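Local coordinates for putative iron-regulated protein A (Parabacteroides distasonis ATCC 8503, PDB 4ECG) that is of unknown function but binds calcium ions, belongs to the imelysin-like IrpA family and is a putative metalloendopeptidase, at residues E92-F96 against N237-I242; I229-G235 against V375-T380; I292-K296 against I334-I338. One frame throughout, in Å; residues are numbered along the deposited sequence.

Contact 1: E92-F96 against N237-I242; sequences EAFLF and NGMAGI. With CA (calcium ion), chain F.
A93 and L95, in the loop between helices 71-89 and 98-101, meet the start of helix 239-259 deep inside this largely helical imelysin-like fold. G238 holds the N-cap position, and its CA makes a short CA-H...O contact with A93 O (3.1 Å). This is the tight, buried side. A93 CB touches both M239 CG and I242 CG2, at 4.0 Å each, and F96 turns a ring edge to G238 CA while helices 29-68, 208-214 and 225-233 pack around the rest of its side chain. N237 O gathers the loop backbone: L95 N donates to N237 O at 3.0 Å, and F96 N adds a weak bond to the same oxygen. The looser side is that of the partly exposed L95 and N237, whose side chains come no closer than L95 CB to N237 CB, 4.0 Å. The side chains of N237 and F96 run roughly perpendicular, with amide and ring planes 54° apart; N237 OD1 rests 3.2 Å from F96 CB and accepts a hydrogen bond from N234. A water fills in between the backbones, donating to E92 O and to G238 O. I242 holds CG1 anti to its own N (chi1 -167°), which carries I242 CD1 to E92 CB and, at 3.3 Å, to E92 OE1. The other carboxylate oxygen, E92 OE2, shares the calcium ion with D109 and binds it at 2.8 Å.

Contact 2: I229-G235 against V375-T380; sequences IELMLNG and VKSKFT
With chi1 of I229 at -68°, its CG2 methyl stands opposite the backbone N and reaches the F379 ring, while K376 runs extended until a bend at chi3 (84°) swings its amine toward the end of helix 225-233. I229 CG2 sits over one face of the F379 ring, 3.8 Å from the centroid and 12° off the normal, a CH-pi contact. Beside it L233 carries the middle: L233 CD1 lies against K376 CA at 3.7 Å and touches V375 CG1, and L233 CB rides on the methylenes of K376. F379 follows the last turn of helix 355-377, close to the C terminus of the chain, and its side chain also touches M32 and P27; I229 in turn rests on V35 and V36 of helix 29-68. Toward solvent the packing thins. The extended E230 runs across T380, whose methyl CG2 lies 3.6 Å from E230 CD. K376 NZ stays 5.7 Å from E230 OE2, too far for an ion pair, and instead shares a water with G235: K376 NZ and G235 N each donate to it at 2.9 Å. Within 229-235, N234 ND2 folds back on L231 O at 2.6 Å, in the carbonyl plane on a lone pair. Cohesion between 229-235 and 375-380 therefore rests mainly on apolar groups, with a bridging water joining K376 to G235; the E230 and K376 charges probably add only a weak, longer-range attraction.

Contact 3: I292-K296 against I334-I338; sequences IVSIK and IDKTI
Two antiparallel helices, 284-300 and 324-343, pack side by side here, partly buried, their short segments approaching to 10.0 Å between axes with N-to-C directions 165° apart. I292 and I338 lie alongside, pointing opposite ways, with I292 CG2 3.6 Å from I338 CG1. One turn on, K296 places CG anti to its backbone N (chi1 -170°) and stays extended to its end, which lays its methylenes over the CG2 methyl of I334, K296 CG and I334 CG2 being 3.6 Å apart. Its CD meets the CD1 methyl of I338. The amine then reaches D335, where K296 NZ and D335 OD1 form a salt bridge at 3.1 Å through the syn lone pair of the carboxylate. An alanine in place of K296 is likely to leave D335 without its cross-helix charge partner and to open a gap beside I334 CG2 and I338 CD1, where the methylenes now lie. Inward, I292 CG1 meets T337 CG2 at 4.1 Å; the hydroxyl of T337 is bonded to Q333 O of its own helix. The inner face continues into helices 239-259, through V246 against I292, and 355-377, whose L368 touches I295, I334 and T337.

Overall arrangement
From the N terminus, the loop 92-96 comes first and waits some 140 residues for its partner. Before 237-242 closes contact 1 against the start of helix 239-259, the chain has laid down 229-235, the first half of contact 2, so these two loops cross. They also touch: M239 N and A240 N bond back to M232 O and L233 O. Contact 3, joining helices 284-300 and 324-343, follows contact 1 in series and nests inside the loop that contact 2 completes by bringing the end of helix 355-377 to that of helix 225-233. S294 OG pairs with A93 N, linking contacts 1 and 3, whereas contacts 2 and 3 stay about 17 Å apart between centres.

Contact 1: E92-F96 against N237-I242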
loop_
_atom_site.group_PDB
_atom_site.type_symbol
_atom_site.label_atom_id
_atom_site.label_comp_id
_atom_site.label_asym_id
_atom_site.label_seq_id
_atom_site.Cartn_x
_atom_site.Cartn_y
_atom_site.Cartn_z
ATOM N N GLU A 92 -1.169 -2.605 -2.289
ATOM C CA GLU A 92 0.155 -2.252 -2.776
ATOM C C GLU A 92 0.847 -3.367 -3.551
ATOM O O GLU A 92 1.913 -3.108 -4.152
ATOM C CB GLU A 92 1.049 -1.680 -1.672
ATOM C CG GLU A 92 0.622 -0.256 -1.267
ATOM C CD GLU A 92 1.687 0.575 -0.537
ATOM O OE1 GLU A 92 2.901 0.405 -0.802
ATOM O OE2 GLU A 92 1.275 1.445 0.282
ATOM N N ALA A 93 0.257 -4.570 -3.583
ATOM C CA ALA A 93 0.805 -5.648 -4.443
ATOM C C ALA A 93 0.371 -5.441 -5.891
ATOM O O ALA A 93 0.868 -6.129 -6.782
ATOM C CB ALA A 93 0.392 -7.041 -3.956
ATOM N N PHE A 94 -0.547 -4.486 -6.113
ATOM C CA PHE A 94 -0.991 -4.149 -7.442
ATOM C C PHE A 94 -1.124 -2.627 -7.703
ATOM O O PHE A 94 -2.205 -2.088 -7.975
ATOM C CB PHE A 94 -2.278 -4.907 -7.787
ATOM C CG PHE A 94 -3.311 -4.928 -6.708
ATOM C CD1 PHE A 94 -3.279 -5.885 -5.727
ATOM C CD2 PHE A 94 -4.349 -4.026 -6.707
ATOM C CE1 PHE A 94 -4.291 -5.949 -4.756
ATOM C CE2 PHE A 94 -5.324 -4.073 -5.755
ATOM C CZ PHE A 94 -5.307 -5.041 -4.773
ATOM N N LEU A 95 0.019 -1.955 -7.646
ATOM C CA LEU A 95 0.098 -0.527 -7.923
ATOM C C LEU A 95 0.214 -0.298 -9.421
ATOM O O LEU A 95 0.168 0.857 -9.884
ATOM C CB LEU A 95 1.304 0.098 -7.230
ATOM C CG LEU A 95 1.111 0.333 -5.745
ATOM C CD1 LEU A 95 2.494 0.565 -5.154
ATOM C CD2 LEU A 95 0.131 1.506 -5.536
ATOM N N PHE A 96 0.370 -1.375 -10.184
ATOM C CA PHE A 96 0.313 -1.246 -11.648
ATOM C C PHE A 96 -1.055 -0.797 -12.074
ATOM O O PHE A 96 -1.993 -0.907 -11.314
ATOM C CB PHE A 96 0.708 -2.517 -12.382
ATOM C CG PHE A 96 0.018 -3.740 -11.918
ATOM C CD1 PHE A 96 -1.212 -4.083 -12.410
ATOM C CD2 PHE A 96 0.626 -4.590 -10.988
ATOM C CE1 PHE A 96 -1.834 -5.273 -12.022
ATOM C CE2 PHE A 96 0.001 -5.759 -10.560
ATOM C CZ PHE A 96 -1.227 -6.112 -11.091
ATOM N N ASN A 237 6.077 -2.623 -9.538
ATOM C CA ASN A 237 4.820 -2.241 -8.893
ATOM C C ASN A 237 3.814 -3.401 -8.664
ATOM O O ASN A 237 2.616 -3.178 -8.370
ATOM C CB ASN A 237 4.206 -1.150 -9.747
ATOM C CG ASN A 237 3.978 -1.590 -11.173
ATOM O OD1 ASN A 237 3.779 -2.777 -11.444
ATOM N ND2 ASN A 237 4.033 -0.646 -12.088
ATOM N N GLY A 238 4.314 -4.640 -8.726
ATOM C CA GLY A 238 3.522 -5.812 -8.388
ATOM C C GLY A 238 3.935 -6.513 -7.105
ATOM O O GLY A 238 4.483 -5.898 -6.198
HETATM N N MSE A 239 3.686 -7.818 -7.034
HETATM C CA MSE A 239 3.894 -8.540 -5.777
HETATM C C MSE A 239 5.351 -8.446 -5.273
HETATM O O MSE A 239 5.564 -8.090 -4.122
HETATM C CB MSE A 239 3.411 -9.987 -5.888
HETATM C CG MSE A 239 1.874 -10.073 -6.036
HETATM SE SE MSE A 239 1.314 -11.659 -7.010
HETATM C CE MSE A 239 1.266 -12.802 -5.465
ATOM N N ALA A 240 6.334 -8.680 -6.147
ATOM C CA ALA A 240 7.738 -8.626 -5.722
ATOM C C ALA A 240 8.175 -7.206 -5.407
ATOM O O ALA A 240 9.065 -6.986 -4.613
ATOM C CB ALA A 240 8.658 -9.284 -6.740
ATOM N N GLY A 241 7.515 -6.221 -5.985
ATOM C CA GLY A 241 7.855 -4.822 -5.684
ATOM C C GLY A 241 7.601 -4.527 -4.234
ATOM O O GLY A 241 8.464 -3.927 -3.540
ATOM N N ILE A 242 6.407 -4.924 -3.772
ATOM C CA ILE A 242 5.993 -4.586 -2.395
ATOM C C ILE A 242 6.731 -5.412 -1.325
ATOM O O ILE A 242 7.166 -4.821 -0.305
ATOM C CB ILE A 242 4.472 -4.603 -2.200
ATOM C CG1 ILE A 242 4.116 -3.931 -0.862
ATOM C CG2 ILE A 242 3.914 -6.014 -2.243
ATOM C CD1 ILE A 242 4.535 -2.470 -0.715
HETATM CA CA CA F . 2.444 3.626 1.477
HETATM O O HOH W 1 4.102 -3.206 -5.639
#

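Contact 2: I229-G235 against V375-T380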
loop_
_atom_site.group_PDB
_atom_site.type_symbol
_atom_site.label_atom_id
_atom_site.label_comp_id
_atom_site.label_asym_id
_atom_site.label_seq_id
_atom_site.Cartn_x
_atom_site.Cartn_y
_atom_site.Cartn_z
ATOM N N ILE A 229 -0.094 -12.180 -16.088
ATOM C CA ILE A 229 0.479 -12.861 -14.921
ATOM C C ILE A 229 1.811 -12.244 -14.488
ATOM O O ILE A 229 2.045 -12.090 -13.311
ATOM C CB ILE A 229 0.728 -14.390 -15.193
ATOM C CG1 ILE A 229 -0.576 -15.194 -15.357
ATOM C CG2 ILE A 229 1.499 -15.033 -14.057
ATOM C CD1 ILE A 229 -1.293 -15.372 -14.050
ATOM N N GLU A 230 2.714 -11.971 -15.428
ATOM C CA GLU A 230 4.038 -11.323 -15.118
ATOM C C GLU A 230 3.793 -9.974 -14.433
ATOM O O GLU A 230 4.492 -9.627 -13.495
ATOM C CB GLU A 230 4.914 -11.135 -16.388
ATOM C CG GLU A 230 6.343 -10.570 -16.164
ATOM C CD GLU A 230 7.127 -10.289 -17.470
ATOM O OE1 GLU A 230 6.502 -10.254 -18.568
ATOM O OE2 GLU A 230 8.378 -10.131 -17.414
ATOM N N LEU A 231 2.758 -9.255 -14.866
ATOM C CA LEU A 231 2.408 -7.958 -14.268
ATOM C C LEU A 231 2.045 -8.111 -12.794
ATOM O O LEU A 231 2.472 -7.305 -11.944
ATOM C CB LEU A 231 1.244 -7.321 -15.040
ATOM C CG LEU A 231 0.990 -5.832 -14.931
ATOM C CD1 LEU A 231 2.240 -5.050 -15.311
ATOM C CD2 LEU A 231 -0.187 -5.487 -15.803
HETATM N N MSE A 232 1.272 -9.152 -12.479
HETATM C CA MSE A 232 0.818 -9.371 -11.093
HETATM C C MSE A 232 2.033 -9.573 -10.213
HETATM O O MSE A 232 2.042 -9.101 -9.094
HETATM C CB MSE A 232 -0.084 -10.615 -10.949
HETATM C CG MSE A 232 -1.497 -10.542 -11.608
HETATM SE SE MSE A 232 -2.405 -12.241 -11.664
HETATM C CE MSE A 232 -2.605 -12.527 -9.772
ATOM N N LEU A 233 3.044 -10.294 -10.729
ATOM C CA LEU A 233 4.202 -10.740 -9.920
ATOM C C LEU A 233 5.344 -9.729 -9.899
ATOM O O LEU A 233 6.271 -9.871 -9.118
ATOM C CB LEU A 233 4.735 -12.074 -10.437
ATOM C CG LEU A 233 3.873 -13.274 -10.032
ATOM C CD1 LEU A 233 3.989 -14.399 -11.049
ATOM C CD2 LEU A 233 4.255 -13.760 -8.642
ATOM N N ASN A 234 5.248 -8.685 -10.717
ATOM C CA ASN A 234 6.409 -7.872 -11.071
ATOM C C ASN A 234 7.011 -7.068 -9.931
ATOM O O ASN A 234 6.316 -6.718 -8.973
ATOM C CB ASN A 234 6.115 -6.934 -12.285
ATOM C CG ASN A 234 5.573 -5.573 -11.882
ATOM O OD1 ASN A 234 6.341 -4.620 -11.613
ATOM N ND2 ASN A 234 4.240 -5.453 -11.878
ATOM N N GLY A 235 8.284 -6.694 -10.137
ATOM C CA GLY A 235 9.142 -6.087 -9.132
ATOM C C GLY A 235 9.158 -4.577 -9.093
ATOM O O GLY A 235 9.789 -3.984 -8.178
ATOM N N VAL A 375 8.609 -17.910 -8.870
ATOM C CA VAL A 375 7.265 -18.085 -9.403
ATOM C C VAL A 375 7.121 -17.335 -10.737
ATOM O O VAL A 375 6.577 -17.866 -11.662
ATOM C CB VAL A 375 6.133 -17.641 -8.449
ATOM C CG1 VAL A 375 4.802 -17.836 -9.160
ATOM C CG2 VAL A 375 6.109 -18.452 -7.149
ATOM N N LYS A 376 7.642 -16.122 -10.847
ATOM C CA LYS A 376 7.468 -15.322 -12.070
ATOM C C LYS A 376 8.186 -15.962 -13.247
ATOM O O LYS A 376 7.760 -15.830 -14.401
ATOM C CB LYS A 376 8.015 -13.917 -11.853
ATOM C CG LYS A 376 7.690 -12.894 -12.916
ATOM C CD LYS A 376 8.178 -11.503 -12.499
ATOM C CE LYS A 376 9.653 -11.312 -12.838
ATOM N NZ LYS A 376 10.312 -10.195 -12.071
ATOM N N SER A 377 9.294 -16.617 -12.929
ATOM C CA SER A 377 10.140 -17.251 -13.929
ATOM C C SER A 377 9.420 -18.412 -14.615
ATOM O O SER A 377 9.694 -18.684 -15.789
ATOM C CB SER A 377 11.507 -17.671 -13.349
ATOM O OG SER A 377 11.425 -18.933 -12.768
ATOM N N LYS A 378 8.445 -19.029 -13.942
ATOM C CA LYS A 378 7.612 -20.062 -14.595
ATOM C C LYS A 378 6.583 -19.508 -15.597
ATOM O O LYS A 378 5.672 -20.224 -15.956
ATOM C CB LYS A 378 6.889 -20.963 -13.588
ATOM C CG LYS A 378 7.721 -21.515 -12.417
ATOM C CD LYS A 378 8.950 -22.344 -12.802
ATOM C CE LYS A 378 9.710 -22.750 -11.544
ATOM N NZ LYS A 378 10.685 -23.826 -11.809
ATOM N N PHE A 379 6.734 -18.268 -16.066
ATOM C CA PHE A 379 5.802 -17.634 -17.026
ATOM C C PHE A 379 6.545 -16.614 -17.923
ATOM O O PHE A 379 5.953 -15.634 -18.358
ATOM C CB PHE A 379 4.631 -16.873 -16.302
ATOM C CG PHE A 379 3.822 -17.706 -15.289
ATOM C CD1 PHE A 379 2.680 -18.402 -15.671
ATOM C CD2 PHE A 379 4.171 -17.746 -13.930
ATOM C CE1 PHE A 379 1.945 -19.145 -14.729
ATOM C CE2 PHE A 379 3.436 -18.491 -12.983
ATOM C CZ PHE A 379 2.328 -19.192 -13.383
ATOM N N THR A 380 7.834 -16.826 -18.197
ATOM C CA THR A 380 8.605 -15.921 -19.065
ATOM C C THR A 380 9.789 -16.655 -19.732
ATOM O O THR A 380 10.639 -16.022 -20.373
ATOM C CB THR A 380 9.084 -14.672 -18.270
ATOM O OG1 THR A 380 9.737 -15.068 -17.058
ATOM C CG2 THR A 380 7.911 -13.778 -17.874
HETATM O O HOH W 2 9.975 -7.324 -12.429
#

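Contact 3: I292-K296 against I334-I338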
loop_
_atom_site.group_PDB
_atom_site.type_symbol
_atom_site.label_atom_id
_atom_site.label_comp_id
_atom_site.label_asym_id
_atom_site.label_seq_id
_atom_site.Cartn_x
_atom_site.Cartn_y
_atom_site.Cartn_z
ATOM N N ILE A 292 1.827 -6.999 3.062
ATOM C CA ILE A 292 2.104 -8.403 2.768
ATOM C C ILE A 292 0.773 -9.142 2.627
ATOM O O ILE A 292 0.676 -10.032 1.834
ATOM C CB ILE A 292 3.015 -9.018 3.822
ATOM C CG1 ILE A 292 4.294 -8.183 3.946
ATOM C CG2 ILE A 292 3.299 -10.470 3.490
ATOM C CD1 ILE A 292 5.118 -7.983 2.659
ATOM N N VAL A 293 -0.283 -8.715 3.315
ATOM C CA VAL A 293 -1.628 -9.312 3.102
ATOM C C VAL A 293 -2.020 -9.096 1.630
ATOM O O VAL A 293 -2.600 -9.949 1.014
ATOM C CB VAL A 293 -2.716 -8.845 4.137
ATOM C CG1 VAL A 293 -4.100 -9.398 3.824
ATOM C CG2 VAL A 293 -2.400 -9.355 5.507
ATOM N N SER A 294 -1.661 -7.973 1.052
ATOM C CA SER A 294 -1.902 -7.741 -0.361
ATOM C C SER A 294 -1.300 -8.842 -1.231
ATOM O O SER A 294 -1.959 -9.299 -2.176
ATOM C CB SER A 294 -1.320 -6.381 -0.790
ATOM O OG SER A 294 -1.755 -6.025 -2.073
ATOM N N ILE A 295 -0.075 -9.280 -0.908
ATOM C CA ILE A 295 0.556 -10.383 -1.668
ATOM C C ILE A 295 -0.246 -11.693 -1.519
ATOM O O ILE A 295 -0.463 -12.450 -2.471
ATOM C CB ILE A 295 2.015 -10.643 -1.207
ATOM C CG1 ILE A 295 2.913 -9.427 -1.455
ATOM C CG2 ILE A 295 2.572 -11.856 -1.898
ATOM C CD1 ILE A 295 4.315 -9.564 -0.897
ATOM N N LYS A 296 -0.654 -11.931 -0.287
ATOM C CA LYS A 296 -1.311 -13.137 0.141
ATOM C C LYS A 296 -2.638 -13.278 -0.553
ATOM O O LYS A 296 -2.954 -14.328 -1.080
ATOM C CB LYS A 296 -1.487 -13.135 1.665
ATOM C CG LYS A 296 -1.950 -14.460 2.237
ATOM C CD LYS A 296 -1.974 -14.459 3.763
ATOM C CE LYS A 296 -2.481 -15.762 4.330
ATOM N NZ LYS A 296 -2.681 -15.686 5.802
ATOM N N ILE A 334 4.933 -16.539 3.029
ATOM C CA ILE A 334 3.958 -15.418 3.186
ATOM C C ILE A 334 3.633 -15.298 4.692
ATOM O O ILE A 334 3.764 -14.234 5.315
ATOM C CB ILE A 334 2.669 -15.610 2.315
ATOM C CG1 ILE A 334 3.016 -15.436 0.818
ATOM C CG2 ILE A 334 1.573 -14.638 2.728
ATOM C CD1 ILE A 334 2.087 -16.138 -0.168
ATOM N N ASP A 335 3.258 -16.428 5.275
ATOM C CA ASP A 335 2.946 -16.473 6.708
ATOM C C ASP A 335 4.149 -16.155 7.625
ATOM O O ASP A 335 3.985 -15.494 8.625
ATOM C CB ASP A 335 2.311 -17.818 7.054
ATOM C CG ASP A 335 0.794 -17.880 6.693
ATOM O OD1 ASP A 335 0.199 -16.895 6.194
ATOM O OD2 ASP A 335 0.183 -18.945 6.917
ATOM N N LYS A 336 5.358 -16.577 7.264
ATOM C CA LYS A 336 6.564 -16.250 8.055
ATOM C C LYS A 336 6.842 -14.726 8.033
ATOM O O LYS A 336 7.290 -14.141 9.001
ATOM C CB LYS A 336 7.733 -17.007 7.448
ATOM C CG LYS A 336 8.857 -17.425 8.374
ATOM C CD LYS A 336 9.772 -18.413 7.626
ATOM C CE LYS A 336 11.255 -18.151 7.880
ATOM N NZ LYS A 336 12.154 -18.997 7.044
ATOM N N THR A 337 6.511 -14.079 6.928
ATOM C CA THR A 337 6.840 -12.671 6.745
ATOM C C THR A 337 5.869 -11.829 7.549
ATOM O O THR A 337 6.297 -10.909 8.219
ATOM C CB THR A 337 6.851 -12.273 5.241
ATOM O OG1 THR A 337 7.715 -13.181 4.527
ATOM C CG2 THR A 337 7.292 -10.799 5.043
ATOM N N ILE A 338 4.577 -12.173 7.491
ATOM C CA ILE A 338 3.523 -11.538 8.289
ATOM C C ILE A 338 3.783 -11.764 9.772
ATOM O O ILE A 338 3.679 -10.856 10.575
ATOM C CB ILE A 338 2.116 -12.093 7.921
ATOM C CG1 ILE A 338 1.723 -11.694 6.510
ATOM C CG2 ILE A 338 1.019 -11.611 8.871
ATOM C CD1 ILE A 338 0.585 -12.552 5.895
#